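Local coordinates for hypothetical protein (Legionella pneumophila subsp. pneumophila, PDB 2IM9) that is of unknown function but belongs to the N-acetylmuramoyl-L-alanine amidase-like family of the papain-like peptidase clan, so it may act on cell-wall peptidoglycan, at residues 249-254 with 304-309; 166-171 with 221-226. All coordinates share one frame; numbering follows the deposited sequence.

Contacts 1 and 2 both reach the same antiparallel sheet, their centres about 11 Å apart, and both are only partly buried. Contact 1 sets the end of strand 246-254 against the loop that leads into strand 311-317; contact 2 pairs the start of strand 168-175 with the end of strand 214-223. Their chemistry differs accordingly: contact 1 is made by side chains around Arg251 and has no direct backbone hydrogen bond, whereas contact 2 is centred on a backbone bridge with the ring of Tyr221 beside it. The two pack against each other, Ile250 CG2 3.5 Å from Ala170 CB and Pro252 CG 3.6 Å from Tyr221 OH.

Contact 1. Residues 249-254 with 304-309; sequences IIRPNW and RSSPTI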
ATOM      1  N   ILE A 249      -8.127   0.806   4.225  1.00 12.76           N
ATOM      2  CA  ILE A 249      -9.239   0.234   4.965  1.00 13.47           C
ATOM      3  C   ILE A 249      -8.811   0.067   6.422  1.00 13.50           C
ATOM      4  O   ILE A 249      -7.809  -0.600   6.683  1.00 14.06           O
ATOM      5  CB  ILE A 249      -9.672  -1.133   4.357  1.00 14.39           C
ATOM      6  CG1 ILE A 249     -10.051  -1.001   2.866  1.00 13.37           C
ATOM      7  CG2 ILE A 249     -10.782  -1.765   5.211  1.00 14.46           C
ATOM      8  CD1 ILE A 249     -11.094   0.078   2.547  1.00 13.18           C
ATOM      9  N   ILE A 250      -9.579   0.644   7.356  1.00 13.04           N
ATOM     10  CA  ILE A 250      -9.134   0.821   8.742  1.00 13.78           C
ATOM     11  C   ILE A 250      -9.880  -0.070   9.722  1.00 14.75           C
ATOM     12  O   ILE A 250     -11.119  -0.120   9.706  1.00 14.07           O
ATOM     13  CB  ILE A 250      -9.292   2.321   9.175  1.00 14.06           C
ATOM     14  CG1 ILE A 250      -8.606   3.257   8.153  1.00 14.50           C
ATOM     15  CG2 ILE A 250      -8.762   2.543  10.606  1.00 15.29           C
ATOM     16  CD1 ILE A 250      -7.136   2.929   7.853  1.00 13.98           C
ATOM     17  N   ARG A 251      -9.116  -0.758  10.564  1.00 15.38           N
ATOM     18  CA  ARG A 251      -9.651  -1.612  11.610  1.00 16.86           C
ATOM     19  C   ARG A 251      -9.061  -1.116  12.941  1.00 18.32           C
ATOM     20  O   ARG A 251      -7.958  -1.528  13.319  1.00 18.61           O
ATOM     21  CB  ARG A 251      -9.265  -3.060  11.338  1.00 16.65           C
ATOM     22  CG  ARG A 251      -9.775  -3.600  10.006  1.00 15.72           C
ATOM     23  CD  ARG A 251      -9.693  -5.086   9.928  1.00 18.32           C
ATOM     24  NE  ARG A 251      -9.790  -5.566   8.560  1.00 18.77           N
ATOM     25  CZ  ARG A 251     -10.273  -6.763   8.236  1.00 21.80           C
ATOM     26  NH1 ARG A 251     -10.712  -7.582   9.193  1.00 18.83           N
ATOM     27  NH2 ARG A 251     -10.303  -7.143   6.964  1.00 20.07           N
ATOM     28  N   PRO A 252      -9.797  -0.228  13.649  1.00 19.54           N
ATOM     29  CA  PRO A 252      -9.285   0.460  14.846  1.00 20.83           C
ATOM     30  C   PRO A 252      -8.953  -0.465  16.000  1.00 22.75           C
ATOM     31  O   PRO A 252      -8.058  -0.151  16.785  1.00 24.07           O
ATOM     32  CB  PRO A 252     -10.439   1.379  15.269  1.00 21.16           C
ATOM     33  CG  PRO A 252     -11.314   1.475  14.081  1.00 21.14           C
ATOM     34  CD  PRO A 252     -11.160   0.207  13.305  1.00 19.33           C
ATOM     35  N   ASN A 253      -9.665  -1.572  16.132  1.00 22.74           N
ATOM     36  CA  ASN A 253      -9.447  -2.399  17.308  1.00 25.32           C
ATOM     37  C   ASN A 253      -9.226  -3.831  16.868  1.00 25.42           C
ATOM     38  O   ASN A 253     -10.123  -4.695  17.005  1.00 27.62           O
ATOM     39  CB  ASN A 253     -10.591  -2.235  18.327  1.00 25.46           C
ATOM     40  CG  ASN A 253     -10.553  -0.872  19.033  1.00 29.42           C
ATOM     41  OD1 ASN A 253     -11.419  -0.022  18.820  1.00 32.58           O
ATOM     42  ND2 ASN A 253      -9.532  -0.659  19.862  1.00 31.35           N
ATOM     43  N   TRP A 254      -8.032  -4.047  16.308  1.00 24.59           N
ATOM     44  CA  TRP A 254      -7.713  -5.283  15.584  1.00 22.82           C
ATOM     45  C   TRP A 254      -6.570  -6.005  16.265  1.00 22.78           C
ATOM     46  O   TRP A 254      -5.394  -5.743  16.006  1.00 22.07           O
ATOM     47  CB  TRP A 254      -7.382  -4.999  14.112  1.00 22.09           C
ATOM     48  CG  TRP A 254      -7.626  -6.186  13.212  1.00 21.26           C
ATOM     49  CD1 TRP A 254      -8.449  -7.260  13.462  1.00 21.13           C
ATOM     50  CD2 TRP A 254      -7.055  -6.415  11.918  1.00 21.25           C
ATOM     51  NE1 TRP A 254      -8.416  -8.138  12.405  1.00 21.65           N
ATOM     52  CE2 TRP A 254      -7.580  -7.640  11.438  1.00 19.74           C
ATOM     53  CE3 TRP A 254      -6.155  -5.701  11.115  1.00 21.70           C
ATOM     54  CZ2 TRP A 254      -7.230  -8.170  10.194  1.00 21.61           C
ATOM     55  CZ3 TRP A 254      -5.804  -6.232   9.870  1.00 21.16           C
ATOM     56  CH2 TRP A 254      -6.344  -7.452   9.425  1.00 21.01           C
ATOM     57  N   ARG A 304     -19.155  -3.242   5.888  1.00 27.92           N
ATOM     58  CA  ARG A 304     -19.878  -2.839   7.111  1.00 29.34           C
ATOM     59  C   ARG A 304     -20.209  -3.985   8.053  1.00 29.70           C
ATOM     60  O   ARG A 304     -20.259  -3.791   9.267  1.00 29.98           O
ATOM     61  CB  ARG A 304     -21.211  -2.166   6.764  1.00 29.73           C
ATOM     62  CG  ARG A 304     -21.144  -0.768   6.262  1.00 30.44           C
ATOM     63  CD  ARG A 304     -22.480  -0.401   5.621  1.00 30.71           C
ATOM     64  NE  ARG A 304     -23.421   0.120   6.604  1.00 34.26           N
ATOM     65  CZ  ARG A 304     -24.743   0.175   6.457  1.00 32.48           C
ATOM     66  NH1 ARG A 304     -25.346  -0.294   5.368  1.00 33.79           N
ATOM     67  NH2 ARG A 304     -25.468   0.688   7.437  1.00 34.19           N
ATOM     68  N   SER A 305     -20.482  -5.161   7.495  1.00 29.74           N
ATOM     69  CA  SER A 305     -20.907  -6.305   8.298  1.00 30.54           C
ATOM     70  C   SER A 305     -19.745  -6.888   9.111  1.00 30.15           C
ATOM     71  O   SER A 305     -19.951  -7.674  10.045  1.00 30.62           O
ATOM     72  CB  SER A 305     -21.581  -7.376   7.432  1.00 30.61           C
ATOM     73  OG  SER A 305     -20.756  -7.762   6.352  1.00 33.01           O
ATOM     74  N   SER A 306     -18.524  -6.486   8.767  1.00 29.01           N
ATOM     75  CA  SER A 306     -17.342  -6.897   9.526  1.00 28.55           C
ATOM     76  C   SER A 306     -17.350  -6.376  10.969  1.00 28.31           C
ATOM     77  O   SER A 306     -17.619  -5.198  11.214  1.00 29.35           O
ATOM     78  CB  SER A 306     -16.070  -6.421   8.816  1.00 28.44           C
ATOM     79  OG  SER A 306     -14.938  -6.569   9.665  1.00 26.88           O
ATOM     80  N   PRO A 307     -17.034  -7.242  11.946  1.00 27.75           N
ATOM     81  CA  PRO A 307     -16.930  -6.719  13.304  1.00 26.95           C
ATOM     82  C   PRO A 307     -15.745  -5.757  13.498  1.00 25.63           C
ATOM     83  O   PRO A 307     -15.781  -4.939  14.412  1.00 26.74           O
ATOM     84  CB  PRO A 307     -16.729  -7.985  14.149  1.00 26.98           C
ATOM     85  CG  PRO A 307     -16.134  -8.968  13.225  1.00 27.90           C
ATOM     86  CD  PRO A 307     -16.764  -8.691  11.888  1.00 28.12           C
ATOM     87  N   THR A 308     -14.722  -5.842  12.647  1.00 23.00           N
ATOM     88  CA  THR A 308     -13.477  -5.084  12.884  1.00 21.12           C
ATOM     89  C   THR A 308     -13.230  -3.912  11.935  1.00 19.90           C
ATOM     90  O   THR A 308     -12.532  -2.972  12.297  1.00 19.58           O
ATOM     91  CB  THR A 308     -12.246  -6.006  12.834  1.00 21.28           C
ATOM     92  OG1 THR A 308     -12.242  -6.719  11.598  1.00 20.73           O
ATOM     93  CG2 THR A 308     -12.311  -7.020  13.986  1.00 21.04           C
ATOM     94  N   ILE A 309     -13.769  -3.983  10.722  1.00 18.42           N
ATOM     95  CA  ILE A 309     -13.594  -2.869   9.768  1.00 17.88           C
ATOM     96  C   ILE A 309     -14.558  -1.740  10.140  1.00 16.91           C
ATOM     97  O   ILE A 309     -15.756  -1.967  10.257  1.00 18.20           O
ATOM     98  CB  ILE A 309     -13.831  -3.300   8.308  1.00 17.55           C
ATOM     99  CG1 ILE A 309     -12.914  -4.476   7.922  1.00 18.69           C
ATOM    100  CG2 ILE A 309     -13.612  -2.103   7.355  1.00 18.56           C
ATOM    101  CD1 ILE A 309     -13.320  -5.157   6.588  1.00 18.55           C
TER
HETATM  102  O   HOH W   1     -11.919  -2.834  14.929  1.00 25.15           O
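The guanidinium of Arg251 lies sandwiched between Ile309 and Trp254: CG1 of Ile309 sits 3.3 Å above one face, offset toward the rim, and Trp254 CZ2 covers the opposite face, also near the rim. The site is where strand 246-254 turns a corner beside an ST turn in the loop before strand 311-317, at the edge of the antiparallel sheet of this amidase-like domain. Arg251 runs extended from CG to NE, and its CD rests over the centre of the Trp254 ring, 3.5 Å above its plane. At the tip, NH1 gives Thr308 OG1 a bent hydrogen bond of 3.0 Å (133° at the hydrogen), with the oxygen 31° out of the guanidinium plane; NE bonds to Ser267 of strand 264-275. The loop is held in shape by Ser306 OG, which accepts from the backbone N of both Thr308 and Ile309, the latter bond the straighter at 166°. Two residues before Arg251, CG2 of Ile249 meets CG2 of Ile309 at 3.6 Å. No N-H...O bond joins the two backbones; Arg251 CA makes a CA-H...O contact with Thr308 O (3.3 Å), and water 1 accepts from Asn253 N and donates to that same Thr308 O at 2.7 Å.

Contact 2. Residues 166-171 with 221-226; sequences VALYAN and YIPFTA
Leu168 and Tyr221 pair through two backbone hydrogen bonds: Leu168 N donates to Tyr221 O at 2.8 Å, nearly straight at 168°, and Tyr221 N returns a bond to Leu168 O at 2.9 Å. The tight part gathers around the phenol ring. Tyr221 CG stands between the backbone N and the carbonyl carbon (chi1 71°), and the ring beyond it lies beside residues 168-170. Leu168 CB makes an off-centre CH-pi contact with it, 4.2 Å from the centroid, while the carbonyl carbon of Tyr169 and the backbone N of Ala170 meet its edge in the ring plane. Ala170 CB touches Tyr221 CD2 at 3.8 Å, and on this buried side Ile250 and Pro252 of strand 246-254 pack on both residues. This is an antiparallel bridge of the hydrogen-bonded type, joining strands whose short segments run 115° apart, so they splay rather than lie alongside each other. Past it is a second packed patch: Val166 CG2 lies between Ile222 CG2 (3.8 Å) and Ala226 CB (4.0 Å), with Leu237 of helix 235-238 touching Val166 and Ala226. The solvent side is looser. There the exposed Leu168 sets CD1 against CB of Pro223, the N-cap residue of helix 224-227, the side chains at about a right angle, and water 2 donates to Tyr169 O and lies 2.9 Å from Tyr221 OH, in the plane of the ring.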
ATOM      1  N   VAL A 166     -15.982  14.575  10.100  1.00 20.92           N
ATOM      2  CA  VAL A 166     -16.674  13.452  10.720  1.00 19.92           C
ATOM      3  C   VAL A 166     -15.671  12.361  11.130  1.00 19.33           C
ATOM      4  O   VAL A 166     -16.066  11.316  11.667  1.00 18.44           O
ATOM      5  CB  VAL A 166     -17.726  12.859   9.772  1.00 20.13           C
ATOM      6  CG1 VAL A 166     -18.826  13.898   9.485  1.00 20.64           C
ATOM      7  CG2 VAL A 166     -17.092  12.413   8.478  1.00 19.89           C
ATOM      8  N   ALA A 167     -14.383  12.620  10.891  1.00 18.31           N
ATOM      9  CA  ALA A 167     -13.343  11.606  11.135  1.00 17.33           C
ATOM     10  C   ALA A 167     -13.068  11.331  12.608  1.00 16.92           C
ATOM     11  O   ALA A 167     -13.267  12.199  13.467  1.00 16.88           O
ATOM     12  CB  ALA A 167     -12.046  11.983  10.433  1.00 18.22           C
ATOM     13  N   LEU A 168     -12.576  10.119  12.857  1.00 16.31           N
ATOM     14  CA  LEU A 168     -12.180   9.630  14.180  1.00 16.31           C
ATOM     15  C   LEU A 168     -10.730   9.150  14.090  1.00 16.62           C
ATOM     16  O   LEU A 168     -10.146   9.151  13.011  1.00 17.46           O
ATOM     17  CB  LEU A 168     -13.081   8.468  14.597  1.00 15.93           C
ATOM     18  CG  LEU A 168     -14.586   8.786  14.637  1.00 17.08           C
ATOM     19  CD1 LEU A 168     -15.433   7.522  14.801  1.00 17.36           C
ATOM     20  CD2 LEU A 168     -14.862   9.821  15.737  1.00 19.32           C
ATOM     21  N   TYR A 169     -10.142   8.760  15.224  1.00 17.08           N
ATOM     22  CA  TYR A 169      -8.767   8.244  15.228  1.00 17.26           C
ATOM     23  C   TYR A 169      -8.737   6.764  15.558  1.00 17.31           C
ATOM     24  O   TYR A 169      -9.360   6.308  16.545  1.00 18.19           O
ATOM     25  CB  TYR A 169      -7.898   8.987  16.261  1.00 17.19           C
ATOM     26  CG  TYR A 169      -7.717  10.472  16.018  1.00 17.41           C
ATOM     27  CD1 TYR A 169      -6.822  10.935  15.057  1.00 17.27           C
ATOM     28  CD2 TYR A 169      -8.407  11.402  16.788  1.00 16.31           C
ATOM     29  CE1 TYR A 169      -6.646  12.296  14.837  1.00 17.39           C
ATOM     30  CE2 TYR A 169      -8.233  12.774  16.592  1.00 17.21           C
ATOM     31  CZ  TYR A 169      -7.360  13.212  15.620  1.00 18.91           C
ATOM     32  OH  TYR A 169      -7.207  14.576  15.444  1.00 17.75           O
ATOM     33  N   ALA A 170      -8.032   6.005  14.725  1.00 17.03           N
ATOM     34  CA  ALA A 170      -7.721   4.605  15.031  1.00 18.02           C
ATOM     35  C   ALA A 170      -6.294   4.533  15.558  1.00 18.13           C
ATOM     36  O   ALA A 170      -5.404   5.199  15.033  1.00 17.90           O
ATOM     37  CB  ALA A 170      -7.845   3.762  13.792  1.00 17.75           C
ATOM     38  N   ASN A 171      -6.081   3.712  16.588  1.00 18.77           N
ATOM     39  CA  ASN A 171      -4.747   3.493  17.125  1.00 20.35           C
ATOM     40  C   ASN A 171      -4.459   1.999  17.199  1.00 20.44           C
ATOM     41  O   ASN A 171      -5.336   1.198  17.545  1.00 21.51           O
ATOM     42  CB  ASN A 171      -4.609   4.074  18.527  1.00 21.80           C
ATOM     43  CG  ASN A 171      -5.162   5.469  18.638  1.00 25.12           C
ATOM     44  OD1 ASN A 171      -6.061   5.720  19.453  1.00 31.72           O
ATOM     45  ND2 ASN A 171      -4.660   6.381  17.819  1.00 24.97           N
ATOM     46  N   TYR A 221      -9.758   8.248  10.332  1.00 13.67           N
ATOM     47  CA  TYR A 221     -10.653   7.500   9.433  1.00 14.21           C
ATOM     48  C   TYR A 221     -12.050   8.079   9.462  1.00 14.33           C
ATOM     49  O   TYR A 221     -12.509   8.598  10.499  1.00 13.91           O
ATOM     50  CB  TYR A 221     -10.669   5.982   9.728  1.00 14.24           C
ATOM     51  CG  TYR A 221     -11.371   5.579  11.013  1.00 14.54           C
ATOM     52  CD1 TYR A 221     -12.687   5.092  10.990  1.00 15.32           C
ATOM     53  CD2 TYR A 221     -10.724   5.669  12.251  1.00 13.62           C
ATOM     54  CE1 TYR A 221     -13.341   4.699  12.172  1.00 16.02           C
ATOM     55  CE2 TYR A 221     -11.401   5.306  13.451  1.00 15.70           C
ATOM     56  CZ  TYR A 221     -12.689   4.819  13.390  1.00 16.23           C
ATOM     57  OH  TYR A 221     -13.337   4.439  14.559  1.00 17.96           O
ATOM     58  N   ILE A 222     -12.702   8.012   8.300  1.00 14.62           N
ATOM     59  CA  ILE A 222     -14.111   8.374   8.208  1.00 14.71           C
ATOM     60  C   ILE A 222     -14.873   7.104   8.530  1.00 14.72           C
ATOM     61  O   ILE A 222     -14.721   6.092   7.840  1.00 13.74           O
ATOM     62  CB  ILE A 222     -14.486   8.823   6.801  1.00 15.04           C
ATOM     63  CG1 ILE A 222     -13.651  10.035   6.374  1.00 16.30           C
ATOM     64  CG2 ILE A 222     -15.970   9.233   6.736  1.00 16.63           C
ATOM     65  CD1 ILE A 222     -13.827  10.350   4.912  1.00 21.38           C
ATOM     66  N   PRO A 223     -15.691   7.142   9.589  1.00 15.00           N
ATOM     67  CA  PRO A 223     -16.409   5.960  10.053  1.00 16.27           C
ATOM     68  C   PRO A 223     -17.613   5.590   9.182  1.00 16.40           C
ATOM     69  O   PRO A 223     -18.235   6.474   8.575  1.00 16.60           O
ATOM     70  CB  PRO A 223     -16.913   6.400  11.429  1.00 16.04           C
ATOM     71  CG  PRO A 223     -17.098   7.826  11.307  1.00 16.45           C
ATOM     72  CD  PRO A 223     -15.974   8.313  10.441  1.00 15.19           C
ATOM     73  N   PHE A 224     -17.955   4.302   9.164  1.00 17.09           N
ATOM     74  CA  PHE A 224     -19.127   3.831   8.427  1.00 17.21           C
ATOM     75  C   PHE A 224     -20.413   4.416   8.997  1.00 18.07           C
ATOM     76  O   PHE A 224     -21.403   4.565   8.272  1.00 18.14           O
ATOM     77  CB  PHE A 224     -19.217   2.301   8.399  1.00 17.39           C
ATOM     78  CG  PHE A 224     -18.129   1.630   7.602  1.00 17.23           C
ATOM     79  CD1 PHE A 224     -17.561   2.248   6.493  1.00 18.19           C
ATOM     80  CD2 PHE A 224     -17.686   0.353   7.963  1.00 18.67           C
ATOM     81  CE1 PHE A 224     -16.563   1.618   5.759  1.00 18.74           C
ATOM     82  CE2 PHE A 224     -16.710  -0.293   7.232  1.00 17.57           C
ATOM     83  CZ  PHE A 224     -16.126   0.347   6.125  1.00 18.35           C
ATOM     84  N   THR A 225     -20.398   4.754  10.282  1.00 17.95           N
ATOM     85  CA  THR A 225     -21.562   5.398  10.903  1.00 18.96           C
ATOM     86  C   THR A 225     -21.875   6.744  10.232  1.00 19.49           C
ATOM     87  O   THR A 225     -23.024   7.219  10.278  1.00 20.12           O
ATOM     88  CB  THR A 225     -21.363   5.606  12.412  1.00 19.86           C
ATOM     89  OG1 THR A 225     -20.170   6.376  12.633  1.00 19.15           O
ATOM     90  CG2 THR A 225     -21.261   4.261  13.115  1.00 18.66           C
ATOM     91  N   ALA A 226     -20.861   7.353   9.617  1.00 19.14           N
ATOM     92  CA  ALA A 226     -21.032   8.600   8.868  1.00 18.51           C
ATOM     93  C   ALA A 226     -21.317   8.322   7.395  1.00 18.57           C
ATOM     94  O   ALA A 226     -22.234   8.885   6.814  1.00 18.14           O
ATOM     95  CB  ALA A 226     -19.795   9.487   9.019  1.00 18.86           C
TER
HETATM   96  O   HOH W   2     -11.921   5.199  16.934  1.00 28.39           O